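Local coordinates for protein nitrite oxidoreductase subunit C (Kuenenia stuttgartiensis, PDB 7B04) that binds a b-type heme and calcium ions and probably serves in electron transfer within the filament-forming nitrite oxidoreductase complex, at residues S97-A102 with Y110-W115; L136-G141 with N163-K168; L140-I145 with G284-F289. All coordinates share one frame; numbering follows the deposited sequence.

In the fold
Contacts 1 and 2 are buried antiparallel strand pairs, whereas contact 3 is a surface contact between a loop and the start of a strand. The first two meet in the interior, where Phe111 of contact 1 packs on Phe138 and Leu136 of contact 2. Contact 2 also borders the heme, so its chemistry is split between an aromatic pair on one face and cofactor packing on the other. Contact 3 begins at the end of the first segment of contact 2, sharing Leu140 and Gly141, and its strand lies beside 133-139. Regular backbone bonding gives way there to one lysine-to-carbonyl bond, a long salt bridge and a single ring-to-methyl contact. Ile100 of contact 1 and Phe289 of contact 3 also touch.

Contact 1: S97-A102 with Y110-W115; sequences SAEIKA and YFQVIW
Ala102 and Phe111 illustrate how a small side chain can make a seat for a large one. The methyl CB of Ala102 stands over one face of the Phe111 ring, 4.1 Å from the ring centroid and 16° off its normal, a CH-pi contact displaced toward the rim. Ile100 meets the same ring at its edge, with its CD1 3.9 Å from Phe111 CD2. Its chi1 (-178°) sets CG1 anti to the backbone N, and the chain runs beside the phenylalanine in the same direction. The ring therefore fits into an angle formed by an alanine methyl and an isoleucine tip. Farther along this face the relief is shallower: CG2 of Val113 lies 4.3 Å from Ile100 CG1, and Ala98 CB abuts Trp115 CB at 4.1 Å while the indole leads away.

The other face is more polar. Glu99, Lys101, Gln112 and Ile114 rise from it, with Lys101 lying alongside Gln112. The Glu99 chain bends at chi2, and its OE2 comes against Ile114 CD1. The Glu99 carboxylate and the Gln112 amide have planes only 5° apart. Between the two faces, Glu99 with Ile114 and Lys101 with Gln112 form hydrogen-bonded antiparallel pairs, each joined by two backbone bonds of 2.8 Å between N and O of the paired residues.

Together the segments are the body of the hairpin of strands 97-104 and 108-116. Strand 77-80 adjoins the first arm and strand 262-270 the second. On the Phe111 side, Ala98 and Ile100 pack on Met291 of strand 286-294, Trp115 meets the ring of Trp263, and Phe111 meets that of Phe138 from strand 133-139.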
loop_
_atom_site.group_PDB
_atom_site.type_symbol
_atom_site.label_atom_id
_atom_site.label_comp_id
_atom_site.label_asym_id
_atom_site.label_seq_id
_atom_site.Cartn_x
_atom_site.Cartn_y
_atom_site.Cartn_z
ATOM N N SER C 97 26.326 -47.569 -14.151
ATOM C CA SER C 97 25.904 -48.837 -14.726
ATOM C C SER C 97 24.434 -49.078 -14.412
ATOM O O SER C 97 23.884 -48.529 -13.454
ATOM C CB SER C 97 26.759 -50.004 -14.215
ATOM O OG SER C 97 26.564 -50.215 -12.828
ATOM N N ALA C 98 23.801 -49.908 -15.238
ATOM C CA ALA C 98 22.425 -50.316 -15.001
ATOM C C ALA C 98 22.204 -51.713 -15.563
ATOM O O ALA C 98 22.636 -52.021 -16.676
ATOM C CB ALA C 98 21.432 -49.330 -15.626
ATOM N N GLU C 99 21.531 -52.551 -14.777
ATOM C CA GLU C 99 21.125 -53.885 -15.197
ATOM C C GLU C 99 19.769 -53.823 -15.891
ATOM O O GLU C 99 18.853 -53.145 -15.421
ATOM C CB GLU C 99 21.057 -54.814 -13.982
ATOM C CG GLU C 99 20.813 -56.281 -14.287
ATOM C CD GLU C 99 19.773 -56.894 -13.364
ATOM O OE1 GLU C 99 20.067 -57.937 -12.744
ATOM O OE2 GLU C 99 18.660 -56.333 -13.259
ATOM N N ILE C 100 19.646 -54.523 -17.020
ATOM C CA ILE C 100 18.394 -54.570 -17.772
ATOM C C ILE C 100 18.046 -56.018 -18.093
ATOM O O ILE C 100 18.873 -56.758 -18.638
ATOM C CB ILE C 100 18.451 -53.718 -19.057
ATOM C CG1 ILE C 100 17.104 -53.770 -19.782
ATOM C CG2 ILE C 100 19.594 -54.147 -19.969
ATOM C CD1 ILE C 100 16.925 -52.697 -20.831
ATOM N N LYS C 101 16.831 -56.425 -17.733
ATOM C CA LYS C 101 16.280 -57.724 -18.082
ATOM C C LYS C 101 14.966 -57.535 -18.830
ATOM O O LYS C 101 14.342 -56.473 -18.767
ATOM C CB LYS C 101 16.041 -58.591 -16.838
ATOM C CG LYS C 101 17.302 -59.055 -16.135
ATOM C CD LYS C 101 16.965 -59.985 -14.980
ATOM C CE LYS C 101 18.217 -60.462 -14.268
ATOM N NZ LYS C 101 17.893 -61.368 -13.133
ATOM N N ALA C 102 14.544 -58.579 -19.543
ATOM C CA ALA C 102 13.326 -58.486 -20.336
ATOM C C ALA C 102 12.718 -59.867 -20.532
ATOM O O ALA C 102 13.432 -60.854 -20.731
ATOM C CB ALA C 102 13.588 -57.830 -21.696
ATOM N N TYR C 110 7.835 -56.999 -20.928
ATOM C CA TYR C 110 8.231 -56.349 -19.683
ATOM C C TYR C 110 9.745 -56.176 -19.676
ATOM O O TYR C 110 10.481 -57.144 -19.901
ATOM C CB TYR C 110 7.827 -57.162 -18.441
ATOM C CG TYR C 110 6.363 -57.520 -18.301
ATOM C CD1 TYR C 110 5.492 -56.739 -17.548
ATOM C CD2 TYR C 110 5.863 -58.667 -18.890
ATOM C CE1 TYR C 110 4.147 -57.094 -17.409
ATOM C CE2 TYR C 110 4.534 -59.022 -18.758
ATOM C CZ TYR C 110 3.681 -58.237 -18.018
ATOM O OH TYR C 110 2.359 -58.601 -17.893
ATOM N N PHE C 111 10.204 -54.968 -19.355
ATOM C CA PHE C 111 11.620 -54.659 -19.185
ATOM C C PHE C 111 11.850 -54.238 -17.748
ATOM O O PHE C 111 11.101 -53.412 -17.225
ATOM C CB PHE C 111 12.076 -53.489 -20.072
ATOM C CG PHE C 111 12.227 -53.823 -21.522
ATOM C CD1 PHE C 111 11.111 -54.017 -22.316
ATOM C CD2 PHE C 111 13.479 -53.882 -22.114
ATOM C CE1 PHE C 111 11.241 -54.294 -23.665
ATOM C CE2 PHE C 111 13.612 -54.163 -23.472
ATOM C CZ PHE C 111 12.489 -54.368 -24.242
ATOM N N GLN C 112 12.897 -54.772 -17.127
ATOM C CA GLN C 112 13.269 -54.413 -15.763
ATOM C C GLN C 112 14.641 -53.753 -15.786
ATOM O O GLN C 112 15.603 -54.337 -16.306
ATOM C CB GLN C 112 13.287 -55.659 -14.875
ATOM C CG GLN C 112 13.457 -55.395 -13.400
ATOM C CD GLN C 112 14.005 -56.594 -12.669
ATOM O OE1 GLN C 112 15.119 -57.042 -12.943
ATOM N NE2 GLN C 112 13.212 -57.150 -11.759
ATOM N N VAL C 113 14.734 -52.554 -15.212
ATOM C CA VAL C 113 15.969 -51.780 -15.183
ATOM C C VAL C 113 16.318 -51.496 -13.725
ATOM O O VAL C 113 15.467 -51.034 -12.950
ATOM C CB VAL C 113 15.840 -50.469 -15.974
ATOM C CG1 VAL C 113 17.184 -49.789 -16.084
ATOM C CG2 VAL C 113 15.249 -50.745 -17.358
ATOM N N ILE C 114 17.575 -51.750 -13.360
ATOM C CA ILE C 114 18.059 -51.583 -11.995
ATOM C C ILE C 114 19.354 -50.782 -12.008
ATOM O O ILE C 114 20.290 -51.113 -12.747
ATOM C CB ILE C 114 18.299 -52.943 -11.316
ATOM C CG1 ILE C 114 16.979 -53.660 -11.052
ATOM C CG2 ILE C 114 19.087 -52.771 -10.037
ATOM C CD1 ILE C 114 17.151 -55.079 -10.558
ATOM N N TRP C 115 19.410 -49.745 -11.178
ATOM C CA TRP C 115 20.620 -48.962 -10.990
ATOM C C TRP C 115 20.670 -48.516 -9.537
ATOM O O TRP C 115 19.655 -48.509 -8.835
ATOM C CB TRP C 115 20.672 -47.754 -11.930
ATOM C CG TRP C 115 19.686 -46.679 -11.591
ATOM C CD1 TRP C 115 19.922 -45.546 -10.867
ATOM C CD2 TRP C 115 18.302 -46.638 -11.960
ATOM N NE1 TRP C 115 18.773 -44.799 -10.769
ATOM C CE2 TRP C 115 17.764 -45.448 -11.430
ATOM C CE3 TRP C 115 17.468 -47.490 -12.688
ATOM C CZ2 TRP C 115 16.429 -45.089 -11.609
ATOM C CZ3 TRP C 115 16.144 -47.132 -12.862
ATOM C CH2 TRP C 115 15.638 -45.944 -12.323
#

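Contact 2: L136-G141 with N163-K168; sequences LMFPLG and NLWHWK. With HEM (protoporphyrin IX containing Fe), chain B.
Leu136 and Trp165 exchange two backbone hydrogen bonds, the shorter running from Trp165 N to Leu136 O at 2.8 Å. Phe138 and Asn163 form a second such pair, in which Asn163 N lies 2.9 Å from Phe138 O. The Asn163 side chain, close to the calcium ligand Asp278, spends its polarity elsewhere: ND2 donates to the carbonyl of Leu236 and OD1 accepts from the N-H of Val279, so both ends of this buried amide are satisfied and its rotation is fixed.

Leu136, Phe138, Asn163 and Trp165 share one face of the strand pair. Phe138 turns an edge toward Trp165, its CE2 3.6 Å above the indole plane and nearer the margin of the ring system than its centre. The centroids of the phenyl and the six-membered indole ring are 4.8 Å apart and the planes are inclined at 52°. The geometry follows in part from Phe138 chi1 (-59°), which sets CG anti to the carbonyl carbon.

The pair belongs to an ethylbenzene dehydrogenase-type heme-binding domain, and its opposite face forms part of the heme pocket, in which Lys305 is also bound to the heme. On that face Met137 and Leu164 make a non-hydrogen-bonded pair, with Leu164 CD1 against Met137 CB. Both touch the heme vinyl carbon CBC, which lies 3.5 Å from Leu164 CD1.

Farther along, His166 is sandwiched: heme methyl CMD sits 3.5 Å above one face of the imidazole, and Lys168 CG is 4.0 Å above the other, over the ring centre. Arg209 and Tyr211 of the subunit B chain hydrogen-bond to the heme, and Arg209 also packs on His166.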
loop_
_atom_site.group_PDB
_atom_site.type_symbol
_atom_site.label_atom_id
_atom_site.label_comp_id
_atom_site.label_asym_id
_atom_site.label_seq_id
_atom_site.Cartn_x
_atom_site.Cartn_y
_atom_site.Cartn_z
ATOM N N LEU C 136 13.828 -45.833 -21.697
ATOM C CA LEU C 136 14.274 -46.728 -22.750
ATOM C C LEU C 136 13.787 -46.188 -24.084
ATOM O O LEU C 136 12.754 -45.518 -24.159
ATOM C CB LEU C 136 13.747 -48.148 -22.540
ATOM C CG LEU C 136 14.169 -48.837 -21.244
ATOM C CD1 LEU C 136 13.403 -50.136 -21.061
ATOM C CD2 LEU C 136 15.670 -49.087 -21.236
ATOM N N MET C 137 14.543 -46.468 -25.140
ATOM C CA MET C 137 14.199 -45.959 -26.456
ATOM C C MET C 137 14.459 -47.037 -27.490
ATOM O O MET C 137 15.388 -47.839 -27.364
ATOM C CB MET C 137 14.944 -44.666 -26.804
ATOM C CG MET C 137 16.378 -44.791 -27.231
ATOM S SD MET C 137 16.957 -43.144 -27.674
ATOM C CE MET C 137 18.437 -43.536 -28.585
ATOM N N PHE C 138 13.608 -47.057 -28.505
ATOM C CA PHE C 138 13.647 -48.071 -29.533
ATOM C C PHE C 138 13.530 -47.409 -30.895
ATOM O O PHE C 138 12.785 -46.434 -31.050
ATOM C CB PHE C 138 12.485 -49.060 -29.369
ATOM C CG PHE C 138 12.469 -49.766 -28.053
ATOM C CD1 PHE C 138 13.095 -50.990 -27.906
ATOM C CD2 PHE C 138 11.828 -49.208 -26.960
ATOM C CE1 PHE C 138 13.081 -51.646 -26.694
ATOM C CE2 PHE C 138 11.813 -49.858 -25.744
ATOM C CZ PHE C 138 12.440 -51.079 -25.610
ATOM N N PRO C 139 14.249 -47.901 -31.899
ATOM C CA PRO C 139 14.026 -47.379 -33.243
ATOM C C PRO C 139 12.669 -47.863 -33.709
ATOM O O PRO C 139 12.288 -49.012 -33.472
ATOM C CB PRO C 139 15.157 -48.007 -34.063
ATOM C CG PRO C 139 16.155 -48.509 -33.044
ATOM C CD PRO C 139 15.320 -48.908 -31.874
ATOM N N LEU C 140 11.931 -46.980 -34.366
ATOM C CA LEU C 140 10.616 -47.343 -34.857
ATOM C C LEU C 140 10.765 -47.897 -36.268
ATOM O O LEU C 140 11.358 -47.250 -37.139
ATOM C CB LEU C 140 9.672 -46.143 -34.774
ATOM C CG LEU C 140 8.431 -45.970 -35.642
ATOM C CD1 LEU C 140 7.396 -47.002 -35.262
ATOM C CD2 LEU C 140 7.883 -44.581 -35.382
ATOM N N GLY C 141 10.168 -49.066 -36.499
ATOM C CA GLY C 141 10.389 -49.858 -37.697
ATOM C C GLY C 141 11.591 -50.786 -37.562
ATOM O O GLY C 141 12.294 -50.823 -36.548
ATOM N N ASN C 163 11.015 -44.221 -30.695
ATOM C CA ASN C 163 10.018 -44.305 -29.636
ATOM C C ASN C 163 10.723 -44.240 -28.287
ATOM O O ASN C 163 11.768 -44.866 -28.094
ATOM C CB ASN C 163 9.208 -45.601 -29.743
ATOM C CG ASN C 163 7.855 -45.514 -29.050
ATOM O OD1 ASN C 163 7.015 -46.400 -29.203
ATOM N ND2 ASN C 163 7.638 -44.448 -28.291
ATOM N N LEU C 164 10.145 -43.485 -27.355
ATOM C CA LEU C 164 10.723 -43.278 -26.036
ATOM C C LEU C 164 9.728 -43.691 -24.960
ATOM O O LEU C 164 8.525 -43.440 -25.084
ATOM C CB LEU C 164 11.097 -41.801 -25.823
ATOM C CG LEU C 164 12.334 -41.114 -26.412
ATOM C CD1 LEU C 164 13.609 -41.658 -25.803
ATOM C CD2 LEU C 164 12.372 -41.199 -27.933
ATOM N N TRP C 165 10.234 -44.341 -23.912
ATOM C CA TRP C 165 9.453 -44.680 -22.725
ATOM C C TRP C 165 10.121 -44.006 -21.535
ATOM O O TRP C 165 11.186 -44.446 -21.096
ATOM C CB TRP C 165 9.388 -46.190 -22.504
ATOM C CG TRP C 165 8.760 -46.974 -23.605
ATOM C CD1 TRP C 165 8.068 -46.490 -24.675
ATOM C CD2 TRP C 165 8.766 -48.399 -23.741
ATOM N NE1 TRP C 165 7.643 -47.527 -25.472
ATOM C CE2 TRP C 165 8.059 -48.709 -24.919
ATOM C CE3 TRP C 165 9.301 -49.443 -22.981
ATOM C CZ2 TRP C 165 7.873 -50.020 -25.354
ATOM C CZ3 TRP C 165 9.116 -50.742 -23.414
ATOM C CH2 TRP C 165 8.409 -51.020 -24.589
ATOM N N HIS C 166 9.503 -42.958 -20.998
ATOM C CA HIS C 166 10.103 -42.183 -19.916
ATOM C C HIS C 166 9.386 -42.495 -18.609
ATOM O O HIS C 166 8.220 -42.125 -18.431
ATOM C CB HIS C 166 10.057 -40.686 -20.211
ATOM C CG HIS C 166 10.846 -39.862 -19.242
ATOM N ND1 HIS C 166 10.726 -38.492 -19.157
ATOM C CD2 HIS C 166 11.765 -40.219 -18.315
ATOM C CE1 HIS C 166 11.539 -38.040 -18.218
ATOM N NE2 HIS C 166 12.181 -39.067 -17.692
ATOM N N TRP C 167 10.085 -43.160 -17.692
ATOM C CA TRP C 167 9.570 -43.384 -16.351
ATOM C C TRP C 167 9.894 -42.186 -15.469
ATOM O O TRP C 167 11.013 -41.665 -15.494
ATOM C CB TRP C 167 10.159 -44.652 -15.734
ATOM C CG TRP C 167 9.809 -44.796 -14.286
ATOM C CD1 TRP C 167 8.614 -45.208 -13.769
ATOM C CD2 TRP C 167 10.649 -44.500 -13.164
ATOM N NE1 TRP C 167 8.664 -45.200 -12.397
ATOM C CE2 TRP C 167 9.903 -44.766 -12.001
ATOM C CE3 TRP C 167 11.963 -44.042 -13.031
ATOM C CZ2 TRP C 167 10.425 -44.590 -10.721
ATOM C CZ3 TRP C 167 12.480 -43.869 -11.760
ATOM C CH2 TRP C 167 11.713 -44.142 -10.622
ATOM N N LYS C 168 8.911 -41.756 -14.683
ATOM C CA LYS C 168 9.062 -40.618 -13.789
ATOM C C LYS C 168 8.706 -41.037 -12.370
ATOM O O LYS C 168 7.627 -41.591 -12.133
ATOM C CB LYS C 168 8.186 -39.447 -14.243
ATOM C CG LYS C 168 8.562 -38.895 -15.608
ATOM C CD LYS C 168 7.691 -37.713 -15.992
ATOM C CE LYS C 168 8.090 -37.149 -17.345
ATOM N NZ LYS C 168 7.788 -38.097 -18.453
HETATM C CHA HEM B . 15.644 -35.161 -23.286
HETATM C CHB HEM B . 20.008 -34.697 -25.405
HETATM C CHC HEM B . 20.339 -39.546 -25.407
HETATM C CHD HEM B . 15.884 -40.025 -23.441
HETATM C C1A HEM B . 16.739 -34.619 -23.936
HETATM C C2A HEM B . 16.864 -33.253 -24.398
HETATM C C3A HEM B . 18.070 -33.115 -24.975
HETATM C C4A HEM B . 18.749 -34.394 -24.919
HETATM C CMA HEM B . 18.658 -31.833 -25.607
HETATM C CAA HEM B . 15.779 -32.170 -24.198
HETATM C CBA HEM B . 15.213 -31.703 -25.532
HETATM C CGA HEM B . 14.024 -32.548 -25.890
HETATM O O1A HEM B . 13.837 -32.838 -27.099
HETATM O O2A HEM B . 13.277 -32.939 -24.958
HETATM C C1B HEM B . 20.522 -35.972 -25.537
HETATM C C2B HEM B . 21.873 -36.330 -25.920
HETATM C C3B HEM B . 21.966 -37.677 -25.928
HETATM C C4B HEM B . 20.673 -38.209 -25.533
HETATM C CMB HEM B . 22.952 -35.280 -26.266
HETATM C CAB HEM B . 23.178 -38.591 -26.250
HETATM C CBB HEM B . 24.438 -38.165 -26.397
HETATM C C1C HEM B . 19.201 -40.084 -24.827
HETATM C C2C HEM B . 18.999 -41.485 -24.501
HETATM C C3C HEM B . 17.786 -41.620 -23.956
HETATM C C4C HEM B . 17.151 -40.315 -23.926
HETATM C CMC HEM B . 20.023 -42.621 -24.727
HETATM C CAC HEM B . 17.160 -42.943 -23.457
HETATM C CBC HEM B . 15.947 -43.333 -23.856
HETATM C C1D HEM B . 15.472 -38.739 -23.138
HETATM C C2D HEM B . 14.359 -38.358 -22.284
HETATM C C3D HEM B . 14.298 -37.028 -22.243
HETATM C C4D HEM B . 15.368 -36.498 -23.069
HETATM C CMD HEM B . 13.396 -39.311 -21.545
HETATM C CAD HEM B . 13.257 -36.209 -21.450
HETATM C CBD HEM B . 13.839 -35.735 -20.124
HETATM C CGD HEM B . 12.744 -35.139 -19.276
HETATM O O1D HEM B . 13.020 -34.784 -18.102
HETATM O O2D HEM B . 11.590 -35.024 -19.762
HETATM N NA HEM B . 17.904 -35.277 -24.279
HETATM N NB HEM B . 19.828 -37.140 -25.312
HETATM N NC HEM B . 18.050 -39.393 -24.467
HETATM N ND HEM B . 16.070 -37.570 -23.599
HETATM FE FE HEM B . 17.933 -37.211 -24.642
#

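Contact 3: L140-I145 with G284-F289; sequences LGKITI and GESTYF
Tyr288 and Ile145 make the compact part of this contact, the two side chains running antiparallel past one another. The isoleucine methyl CD1 lies over one face of the phenol ring, 4.3 Å from its centroid and 20° off the normal, in an off-centre CH-pi contact. At the ring edge, near its plane, the carbonyl O of Ile143 is 3.5 Å from Tyr288 CE1. The ring's position depends on Tyr288 chi1 (-57°), which places CG anti to the carbonyl carbon, while the loop backbone of Thr144 and Ile145 passes near the hydroxyl. Trp311 of strand 306-316 touches both Tyr288 and Ile145, extending the apolar patch. An alanine in place of Tyr288 would probably open a gap over Ile145 CD1, leaving that methyl without its aromatic face and the loop less firmly seated.

The exposed end is held differently, by the long arm of Lys142. Its chain bends at chi2 (66°), and NZ donates to Ser286 O at 2.6 Å. A second attraction is weaker: Glu285 OE2 is 3.8 Å from Lys142 NZ, a long salt bridge in which the two side chains cross at about a right angle. The same carboxylate oxygen accepts a hydrogen bond from Ser286 N at 3.2 Å through its anti lone pair, which would help to fix the glutamate near the ammonium group. Lys142 and Glu285 are exposed here, in contrast to the buried Ile145 against the ring.

The arrangement is that of a loop leaving one strand and folding over the start of the strand beside it: residues 140-145 follow strand 133-139, whose antiparallel neighbour is 286-294. Farther on, the same connection carries Met155, an axial ligand of the iron in this heme-binding domain.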
loop_
_atom_site.group_PDB
_atom_site.type_symbol
_atom_site.label_atom_id
_atom_site.label_comp_id
_atom_site.label_asym_id
_atom_site.label_seq_id
_atom_site.Cartn_x
_atom_site.Cartn_y
_atom_site.Cartn_z
ATOM N N LEU C 140 11.931 -46.980 -34.366
ATOM C CA LEU C 140 10.616 -47.343 -34.857
ATOM C C LEU C 140 10.765 -47.897 -36.268
ATOM O O LEU C 140 11.358 -47.250 -37.139
ATOM C CB LEU C 140 9.672 -46.143 -34.774
ATOM C CG LEU C 140 8.431 -45.970 -35.642
ATOM C CD1 LEU C 140 7.396 -47.002 -35.262
ATOM C CD2 LEU C 140 7.883 -44.581 -35.382
ATOM N N GLY C 141 10.168 -49.066 -36.499
ATOM C CA GLY C 141 10.389 -49.858 -37.697
ATOM C C GLY C 141 11.591 -50.786 -37.562
ATOM O O GLY C 141 12.294 -50.823 -36.548
ATOM N N LYS C 142 11.838 -51.551 -38.627
ATOM C CA LYS C 142 12.892 -52.566 -38.647
ATOM C C LYS C 142 14.108 -52.068 -39.414
ATOM O O LYS C 142 14.007 -51.723 -40.596
ATOM C CB LYS C 142 12.389 -53.868 -39.261
ATOM C CG LYS C 142 13.488 -54.889 -39.530
ATOM C CD LYS C 142 14.118 -55.394 -38.243
ATOM C CE LYS C 142 15.175 -56.449 -38.530
ATOM N NZ LYS C 142 15.777 -57.000 -37.283
ATOM N N ILE C 143 15.254 -52.042 -38.736
ATOM C CA ILE C 143 16.490 -51.503 -39.278
ATOM C C ILE C 143 17.684 -52.310 -38.783
ATOM O O ILE C 143 17.634 -52.964 -37.738
ATOM C CB ILE C 143 16.661 -50.043 -38.851
ATOM C CG1 ILE C 143 16.412 -49.987 -37.357
ATOM C CG2 ILE C 143 15.678 -49.130 -39.561
ATOM C CD1 ILE C 143 17.050 -48.875 -36.726
ATOM N N THR C 144 18.761 -52.266 -39.563
ATOM C CA THR C 144 20.081 -52.697 -39.122
ATOM C C THR C 144 20.976 -51.464 -39.073
ATOM O O THR C 144 20.984 -50.663 -40.012
ATOM C CB THR C 144 20.674 -53.758 -40.055
ATOM O OG1 THR C 144 20.553 -53.322 -41.413
ATOM C CG2 THR C 144 19.958 -55.091 -39.885
ATOM N N ILE C 145 21.711 -51.296 -37.975
ATOM C CA ILE C 145 22.497 -50.088 -37.733
ATOM C C ILE C 145 23.981 -50.418 -37.795
ATOM O O ILE C 145 24.438 -51.393 -37.186
ATOM C CB ILE C 145 22.127 -49.432 -36.392
ATOM C CG1 ILE C 145 20.670 -49.003 -36.418
ATOM C CG2 ILE C 145 22.966 -48.192 -36.140
ATOM C CD1 ILE C 145 20.070 -48.899 -35.052
ATOM N N GLY C 284 10.492 -63.580 -32.058
ATOM C CA GLY C 284 11.436 -64.123 -33.032
ATOM C C GLY C 284 12.142 -63.026 -33.784
ATOM O O GLY C 284 13.075 -63.330 -34.493
ATOM N N GLU C 285 11.751 -61.774 -33.585
ATOM C CA GLU C 285 12.443 -60.679 -34.309
ATOM C C GLU C 285 13.373 -59.956 -33.349
ATOM O O GLU C 285 13.165 -60.031 -32.181
ATOM C CB GLU C 285 11.481 -59.714 -34.992
ATOM C CG GLU C 285 12.092 -58.885 -36.109
ATOM C CD GLU C 285 12.835 -59.598 -37.224
ATOM O OE1 GLU C 285 12.436 -59.450 -38.390
ATOM O OE2 GLU C 285 13.832 -60.270 -36.933
ATOM N N SER C 286 14.407 -59.342 -33.895
ATOM C CA SER C 286 15.411 -58.595 -33.127
ATOM C C SER C 286 15.424 -57.172 -33.638
ATOM O O SER C 286 15.171 -56.971 -34.804
ATOM C CB SER C 286 16.739 -59.200 -33.322
ATOM O OG SER C 286 16.977 -59.391 -34.687
ATOM N N THR C 287 15.683 -56.258 -32.723
ATOM C CA THR C 287 15.807 -54.802 -32.944
ATOM C C THR C 287 16.908 -54.298 -32.015
ATOM O O THR C 287 17.744 -55.086 -31.640
ATOM C CB THR C 287 14.461 -54.089 -32.817
ATOM O OG1 THR C 287 14.594 -52.784 -33.357
ATOM C CG2 THR C 287 13.991 -53.950 -31.398
ATOM N N TYR C 288 16.962 -53.001 -31.773
ATOM C CA TYR C 288 17.947 -52.379 -30.905
ATOM C C TYR C 288 17.246 -51.543 -29.840
ATOM O O TYR C 288 16.053 -51.246 -29.941
ATOM C CB TYR C 288 18.934 -51.515 -31.711
ATOM C CG TYR C 288 19.668 -52.272 -32.805
ATOM C CD1 TYR C 288 19.012 -52.672 -33.963
ATOM C CD2 TYR C 288 21.015 -52.591 -32.677
ATOM C CE1 TYR C 288 19.670 -53.367 -34.960
ATOM C CE2 TYR C 288 21.684 -53.286 -33.672
ATOM C CZ TYR C 288 21.005 -53.670 -34.812
ATOM O OH TYR C 288 21.660 -54.361 -35.806
ATOM N N PHE C 289 17.991 -51.190 -28.793
ATOM C CA PHE C 289 17.468 -50.318 -27.752
ATOM C C PHE C 289 18.602 -49.474 -27.185
ATOM O O PHE C 289 19.785 -49.743 -27.414
ATOM C CB PHE C 289 16.752 -51.111 -26.645
ATOM C CG PHE C 289 17.678 -51.734 -25.635
ATOM C CD1 PHE C 289 18.197 -53.000 -25.841
ATOM C CD2 PHE C 289 18.011 -51.059 -24.469
ATOM C CE1 PHE C 289 19.039 -53.578 -24.910
ATOM C CE2 PHE C 289 18.857 -51.630 -23.541
ATOM C CZ PHE C 289 19.371 -52.891 -23.759
#